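Local coordinates for protein listeriolysin O (Listeria monocytogenes, PDB 4CDB) that binds cholesterol-containing host membranes and, after a major conformational change, inserts into them and assembles an oligomeric pore that lyses the cell, at residues Leu120-Ile130 with Thr146-Tyr155. Residues are numbered along the deposited sequence; the frame is centred on the assembly and turned at random.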
ATOM      1  N   LEU A 120     -18.075  16.531  16.510  1.00 45.16           N
ATOM      2  CA  LEU A 120     -17.312  16.449  17.755  1.00 48.97           C
ATOM      3  C   LEU A 120     -18.218  15.992  18.897  1.00 54.82           C
ATOM      4  O   LEU A 120     -19.386  16.383  18.964  1.00 57.18           O
ATOM      5  CB  LEU A 120     -16.643  17.790  18.077  1.00 47.77           C
ATOM      6  CG  LEU A 120     -15.359  18.097  17.301  1.00 44.15           C
ATOM      7  CD1 LEU A 120     -14.900  19.526  17.544  1.00 48.76           C
ATOM      8  CD2 LEU A 120     -14.265  17.115  17.688  1.00 42.81           C
ATOM      9  N   PRO A 121     -17.684  15.149  19.796  1.00 57.11           N
ATOM     10  CA  PRO A 121     -18.494  14.464  20.811  1.00 57.87           C
ATOM     11  C   PRO A 121     -19.096  15.391  21.867  1.00 59.55           C
ATOM     12  O   PRO A 121     -18.463  16.363  22.282  1.00 59.45           O
ATOM     13  CB  PRO A 121     -17.490  13.511  21.466  1.00 64.14           C
ATOM     14  CG  PRO A 121     -16.169  14.169  21.270  1.00 62.86           C
ATOM     15  CD  PRO A 121     -16.253  14.815  19.918  1.00 57.63           C
ATOM     16  N   GLY A 122     -20.319  15.083  22.289  1.00 63.99           N
ATOM     17  CA  GLY A 122     -20.937  15.761  23.414  1.00 65.44           C
ATOM     18  C   GLY A 122     -21.876  16.906  23.076  1.00 67.20           C
ATOM     19  O   GLY A 122     -22.716  17.279  23.896  1.00 63.76           O
ATOM     20  N   MET A 123     -21.739  17.462  21.875  1.00 66.23           N
ATOM     21  CA  MET A 123     -22.506  18.645  21.488  1.00 65.44           C
ATOM     22  C   MET A 123     -23.988  18.335  21.269  1.00 64.34           C
ATOM     23  O   MET A 123     -24.349  17.238  20.845  1.00 67.61           O
ATOM     24  CB  MET A 123     -21.905  19.288  20.233  1.00 63.10           C
ATOM     25  CG  MET A 123     -20.399  19.484  20.312  1.00 65.22           C
ATOM     26  SD  MET A 123     -19.712  20.403  18.919  1.00 51.24           S
ATOM     27  CE  MET A 123     -20.337  22.045  19.283  1.00 40.05           C
ATOM     28  N   THR A 124     -24.843  19.307  21.571  1.00 61.25           N
ATOM     29  CA  THR A 124     -26.279  19.149  21.376  1.00 64.98           C
ATOM     30  C   THR A 124     -26.624  19.346  19.906  1.00 67.07           C
ATOM     31  O   THR A 124     -25.809  19.847  19.131  1.00 66.72           O
ATOM     32  CB  THR A 124     -27.090  20.157  22.215  1.00 64.01           C
ATOM     33  OG1 THR A 124     -26.879  21.482  21.712  1.00 61.90           O
ATOM     34  CG2 THR A 124     -26.682  20.097  23.683  1.00 68.47           C
ATOM     35  N   ASN A 125     -27.841  18.966  19.525  1.00 71.10           N
ATOM     36  CA  ASN A 125     -28.294  19.130  18.147  1.00 75.76           C
ATOM     37  C   ASN A 125     -28.525  20.593  17.765  1.00 69.69           C
ATOM     38  O   ASN A 125     -28.902  20.899  16.634  1.00 69.95           O
ATOM     39  CB  ASN A 125     -29.541  18.280  17.878  1.00 82.36           C
ATOM     40  CG  ASN A 125     -29.198  16.840  17.533  1.00 87.31           C
ATOM     41  OD1 ASN A 125     -28.377  16.582  16.651  1.00 86.53           O
ATOM     42  ND2 ASN A 125     -29.817  15.896  18.233  1.00 90.11           N
ATOM     43  N   GLN A 126     -28.286  21.490  18.715  1.00 63.51           N
ATOM     44  CA  GLN A 126     -28.344  22.919  18.452  1.00 59.95           C
ATOM     45  C   GLN A 126     -26.941  23.525  18.465  1.00 59.27           C
ATOM     46  O   GLN A 126     -26.679  24.514  17.780  1.00 58.41           O
ATOM     47  CB  GLN A 126     -29.232  23.623  19.483  1.00 63.90           C
ATOM     48  CG  GLN A 126     -30.697  23.195  19.459  1.00 65.82           C
ATOM     49  CD  GLN A 126     -30.941  21.853  20.130  1.00 68.27           C
ATOM     50  OE1 GLN A 126     -30.257  21.487  21.088  1.00 65.02           O
ATOM     51  NE2 GLN A 126     -31.923  21.113  19.628  1.00 69.36           N
ATOM     52  N   ASP A 127     -26.046  22.919  19.242  1.00 57.55           N
ATOM     53  CA  ASP A 127     -24.675  23.410  19.399  1.00 60.86           C
ATOM     54  C   ASP A 127     -23.755  23.053  18.230  1.00 52.61           C
ATOM     55  O   ASP A 127     -22.822  23.797  17.921  1.00 45.49           O
ATOM     56  CB  ASP A 127     -24.060  22.879  20.700  1.00 71.78           C
ATOM     57  CG  ASP A 127     -23.927  23.951  21.769  1.00 86.35           C
ATOM     58  OD1 ASP A 127     -23.857  25.146  21.410  1.00 89.05           O
ATOM     59  OD2 ASP A 127     -23.884  23.599  22.968  1.00 91.43           O
ATOM     60  N   ASN A 128     -24.004  21.914  17.590  1.00 46.86           N
ATOM     61  CA  ASN A 128     -23.112  21.435  16.535  1.00 44.06           C
ATOM     62  C   ASN A 128     -23.382  22.036  15.151  1.00 43.81           C
ATOM     63  O   ASN A 128     -22.732  21.667  14.175  1.00 46.13           O
ATOM     64  CB  ASN A 128     -23.118  19.902  16.467  1.00 46.33           C
ATOM     65  CG  ASN A 128     -24.516  19.320  16.304  1.00 52.28           C
ATOM     66  OD1 ASN A 128     -25.441  20.003  15.869  1.00 46.43           O
ATOM     67  ND2 ASN A 128     -24.670  18.047  16.652  1.00 58.82           N
ATOM     68  N   LYS A 129     -24.330  22.965  15.071  1.00 42.63           N
ATOM     69  CA  LYS A 129     -24.716  23.551  13.791  1.00 45.51           C
ATOM     70  C   LYS A 129     -24.487  25.058  13.748  1.00 44.23           C
ATOM     71  O   LYS A 129     -24.467  25.721  14.784  1.00 41.70           O
ATOM     72  CB  LYS A 129     -26.186  23.246  13.487  1.00 56.50           C
ATOM     73  CG  LYS A 129     -26.534  21.766  13.486  1.00 63.09           C
ATOM     74  CD  LYS A 129     -28.030  21.555  13.305  1.00 65.03           C
ATOM     75  CE  LYS A 129     -28.415  20.100  13.537  1.00 67.46           C
ATOM     76  NZ  LYS A 129     -27.652  19.171  12.660  1.00 68.01           N
ATOM     77  N   ILE A 130     -24.325  25.593  12.541  1.00 42.68           N
ATOM     78  CA  ILE A 130     -24.206  27.036  12.342  1.00 39.98           C
ATOM     79  C   ILE A 130     -24.585  27.424  10.910  1.00 39.74           C
ATOM     80  O   ILE A 130     -24.220  26.738   9.953  1.00 38.55           O
ATOM     81  CB  ILE A 130     -22.788  27.557  12.700  1.00 42.55           C
ATOM     82  CG1 ILE A 130     -22.716  29.081  12.564  1.00 45.03           C
ATOM     83  CG2 ILE A 130     -21.725  26.877  11.846  1.00 43.16           C
ATOM     84  CD1 ILE A 130     -21.374  29.667  12.957  1.00 47.41           C
ATOM     85  N   THR A 146     -15.297  28.461  14.130  1.00 47.82           N
ATOM     86  CA  THR A 146     -16.267  28.845  15.150  1.00 50.36           C
ATOM     87  C   THR A 146     -16.827  27.614  15.861  1.00 50.72           C
ATOM     88  O   THR A 146     -16.968  27.603  17.084  1.00 54.40           O
ATOM     89  CB  THR A 146     -17.420  29.675  14.547  1.00 49.69           C
ATOM     90  OG1 THR A 146     -16.883  30.804  13.846  1.00 52.80           O
ATOM     91  CG2 THR A 146     -18.363  30.160  15.639  1.00 41.45           C
ATOM     92  N   LEU A 147     -17.134  26.575  15.089  1.00 45.35           N
ATOM     93  CA  LEU A 147     -17.637  25.321  15.646  1.00 40.13           C
ATOM     94  C   LEU A 147     -16.593  24.620  16.513  1.00 42.59           C
ATOM     95  O   LEU A 147     -16.911  24.098  17.584  1.00 39.67           O
ATOM     96  CB  LEU A 147     -18.104  24.383  14.529  1.00 35.42           C
ATOM     97  CG  LEU A 147     -19.366  24.782  13.759  1.00 37.23           C
ATOM     98  CD1 LEU A 147     -19.675  23.760  12.677  1.00 38.03           C
ATOM     99  CD2 LEU A 147     -20.553  24.946  14.700  1.00 37.87           C
ATOM    100  N   VAL A 148     -15.348  24.606  16.043  1.00 36.09           N
ATOM    101  CA  VAL A 148     -14.253  23.973  16.774  1.00 37.33           C
ATOM    102  C   VAL A 148     -13.998  24.672  18.110  1.00 47.00           C
ATOM    103  O   VAL A 148     -13.793  24.020  19.134  1.00 48.26           O
ATOM    104  CB  VAL A 148     -12.955  23.948  15.936  1.00 36.66           C
ATOM    105  CG1 VAL A 148     -11.761  23.578  16.799  1.00 44.73           C
ATOM    106  CG2 VAL A 148     -13.089  22.981  14.765  1.00 34.79           C
ATOM    107  N   GLU A 149     -14.018  26.002  18.097  1.00 48.24           N
ATOM    108  CA  GLU A 149     -13.831  26.774  19.320  1.00 61.67           C
ATOM    109  C   GLU A 149     -14.980  26.573  20.297  1.00 65.17           C
ATOM    110  O   GLU A 149     -14.774  26.544  21.510  1.00 69.87           O
ATOM    111  CB  GLU A 149     -13.662  28.263  19.009  1.00 70.35           C
ATOM    112  CG  GLU A 149     -12.265  28.640  18.566  1.00 81.19           C
ATOM    113  CD  GLU A 149     -11.208  28.260  19.590  1.00 91.76           C
ATOM    114  OE1 GLU A 149     -11.431  28.491  20.799  1.00 96.09           O
ATOM    115  OE2 GLU A 149     -10.148  27.738  19.184  1.00 93.88           O
ATOM    116  N   ARG A 150     -16.189  26.438  19.762  1.00 56.42           N
ATOM    117  CA  ARG A 150     -17.370  26.207  20.586  1.00 57.46           C
ATOM    118  C   ARG A 150     -17.276  24.882  21.340  1.00 57.94           C
ATOM    119  O   ARG A 150     -17.705  24.780  22.491  1.00 55.68           O
ATOM    120  CB  ARG A 150     -18.646  26.269  19.738  1.00 55.53           C
ATOM    121  CG  ARG A 150     -19.511  27.487  20.029  1.00 61.00           C
ATOM    122  CD  ARG A 150     -20.315  27.931  18.810  1.00 63.90           C
ATOM    123  NE  ARG A 150     -21.276  26.925  18.359  1.00 60.32           N
ATOM    124  CZ  ARG A 150     -22.177  27.131  17.402  1.00 55.09           C
ATOM    125  NH1 ARG A 150     -22.248  28.308  16.797  1.00 53.78           N
ATOM    126  NH2 ARG A 150     -23.012  26.163  17.052  1.00 51.75           N
ATOM    127  N   TRP A 151     -16.698  23.875  20.694  1.00 48.33           N
ATOM    128  CA  TRP A 151     -16.503  22.577  21.328  1.00 52.37           C
ATOM    129  C   TRP A 151     -15.408  22.642  22.389  1.00 65.05           C
ATOM    130  O   TRP A 151     -15.531  22.045  23.458  1.00 64.37           O
ATOM    131  CB  TRP A 151     -16.164  21.506  20.288  1.00 46.45           C
ATOM    132  CG  TRP A 151     -15.996  20.133  20.882  1.00 46.74           C
ATOM    133  CD1 TRP A 151     -16.985  19.236  21.169  1.00 49.23           C
ATOM    134  CD2 TRP A 151     -14.764  19.504  21.263  1.00 47.61           C
ATOM    135  NE1 TRP A 151     -16.445  18.089  21.704  1.00 51.21           N
ATOM    136  CE2 TRP A 151     -15.084  18.229  21.772  1.00 49.94           C
ATOM    137  CE3 TRP A 151     -13.423  19.896  21.222  1.00 45.08           C
ATOM    138  CZ2 TRP A 151     -14.110  17.343  22.238  1.00 48.83           C
ATOM    139  CZ3 TRP A 151     -12.458  19.017  21.685  1.00 50.50           C
ATOM    140  CH2 TRP A 151     -12.806  17.756  22.186  1.00 49.26           C
ATOM    141  N   ASN A 152     -14.337  23.370  22.082  1.00 69.61           N
ATOM    142  CA  ASN A 152     -13.218  23.520  23.007  1.00 70.81           C
ATOM    143  C   ASN A 152     -13.595  24.274  24.281  1.00 70.41           C
ATOM    144  O   ASN A 152     -12.909  24.170  25.296  1.00 73.61           O
ATOM    145  CB  ASN A 152     -12.040  24.220  22.320  1.00 70.14           C
ATOM    146  CG  ASN A 152     -11.351  23.339  21.293  1.00 73.12           C
ATOM    147  OD1 ASN A 152     -11.228  22.129  21.476  1.00 77.28           O
ATOM    148  ND2 ASN A 152     -10.890  23.949  20.207  1.00 69.47           N
ATOM    149  N   GLU A 153     -14.688  25.028  24.223  1.00 69.32           N
ATOM    150  CA  GLU A 153     -15.076  25.897  25.330  1.00 71.78           C
ATOM    151  C   GLU A 153     -16.306  25.413  26.100  1.00 78.07           C
ATOM    152  O   GLU A 153     -16.772  26.089  27.016  1.00 86.20           O
ATOM    153  CB  GLU A 153     -15.309  27.326  24.828  1.00 71.21           C
ATOM    154  CG  GLU A 153     -14.068  28.003  24.263  1.00 77.44           C
ATOM    155  CD  GLU A 153     -14.354  29.386  23.703  1.00 83.55           C
ATOM    156  OE1 GLU A 153     -15.520  29.833  23.768  1.00 86.38           O
ATOM    157  OE2 GLU A 153     -13.411  30.029  23.196  1.00 86.89           O
ATOM    158  N   LYS A 154     -16.832  24.249  25.729  1.00 73.81           N
ATOM    159  CA  LYS A 154     -18.007  23.703  26.404  1.00 69.81           C
ATOM    160  C   LYS A 154     -17.876  22.217  26.716  1.00 66.44           C
ATOM    161  O   LYS A 154     -18.333  21.754  27.761  1.00 73.12           O
ATOM    162  CB  LYS A 154     -19.273  23.923  25.570  1.00 66.88           C
ATOM    163  CG  LYS A 154     -19.864  25.318  25.645  1.00 72.42           C
ATOM    164  CD  LYS A 154     -21.315  25.304  25.181  1.00 75.65           C
ATOM    165  CE  LYS A 154     -21.824  26.703  24.878  1.00 78.41           C
ATOM    166  NZ  LYS A 154     -23.205  26.670  24.320  1.00 80.80           N
ATOM    167  N   TYR A 155     -17.262  21.469  25.805  1.00 59.53           N
ATOM    168  CA  TYR A 155     -17.257  20.016  25.906  1.00 57.77           C
ATOM    169  C   TYR A 155     -15.860  19.419  26.040  1.00 61.51           C
ATOM    170  O   TYR A 155     -15.716  18.258  26.420  1.00 67.07           O
ATOM    171  CB  TYR A 155     -17.981  19.399  24.701  1.00 54.84           C
ATOM    172  CG  TYR A 155     -19.355  19.984  24.463  1.00 58.65           C
ATOM    173  CD1 TYR A 155     -20.453  19.545  25.191  1.00 64.92           C
ATOM    174  CD2 TYR A 155     -19.549  20.988  23.522  1.00 56.00           C
ATOM    175  CE1 TYR A 155     -21.710  20.086  24.983  1.00 65.22           C
ATOM    176  CE2 TYR A 155     -20.803  21.533  23.308  1.00 58.09           C
ATOM    177  CZ  TYR A 155     -21.879  21.079  24.040  1.00 65.08           C
ATOM    178  OH  TYR A 155     -23.126  21.620  23.828  1.00 69.78           O
TER
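Leu120 sets its CB and CD1 over one face of the Trp151 indole, the two side chains crossing at about a right angle, and this is the tightly packed part of the contact. Its CB sits 3.6 Å from the centroid of the five-membered ring. Trp151 holds CG anti to its own backbone N (chi1 -178°), which carries the indole across to the turn at Leu120-Met123. There Trp151 NE1 donates to Pro121 O at 2.7 Å, in the ring plane and on a carbonyl lone pair. Met123 CG meets the indole edge at CD1. Its sulfur is a Met-aromatic neighbour of both Trp151 and Tyr155. Met123 CA stands over the face of the Tyr155 ring, 3.8 Å from the centroid, and Lys154 CB covers the opposite face.

Further along, Arg150 NH2 bonds to two carbonyls, Asp127 O at 2.5 Å and Lys129 O at 2.7 Å. Leu147 CD2 lies over one face of the Arg150 guanidinium, toward its rim, and also packs on Ile130 CG2 at 3.6 Å.

The solvent side is looser. Lys154 NZ reaches Asp127 OD1 at 3.3 Å in a salt bridge with weak hydrogen bonding. Thr124 is exposed and brings its CG2 near Tyr155 OH; its OG1 accepts from Asp127 N in an ST motif.

The contact packs the end of helix 137-152 against a beta hairpin: a type II turn at Leu120-Met123 begins the connection between antiparallel strands 114-118 and 129-132, in the large sheet of this cholesterol-dependent cytolysin.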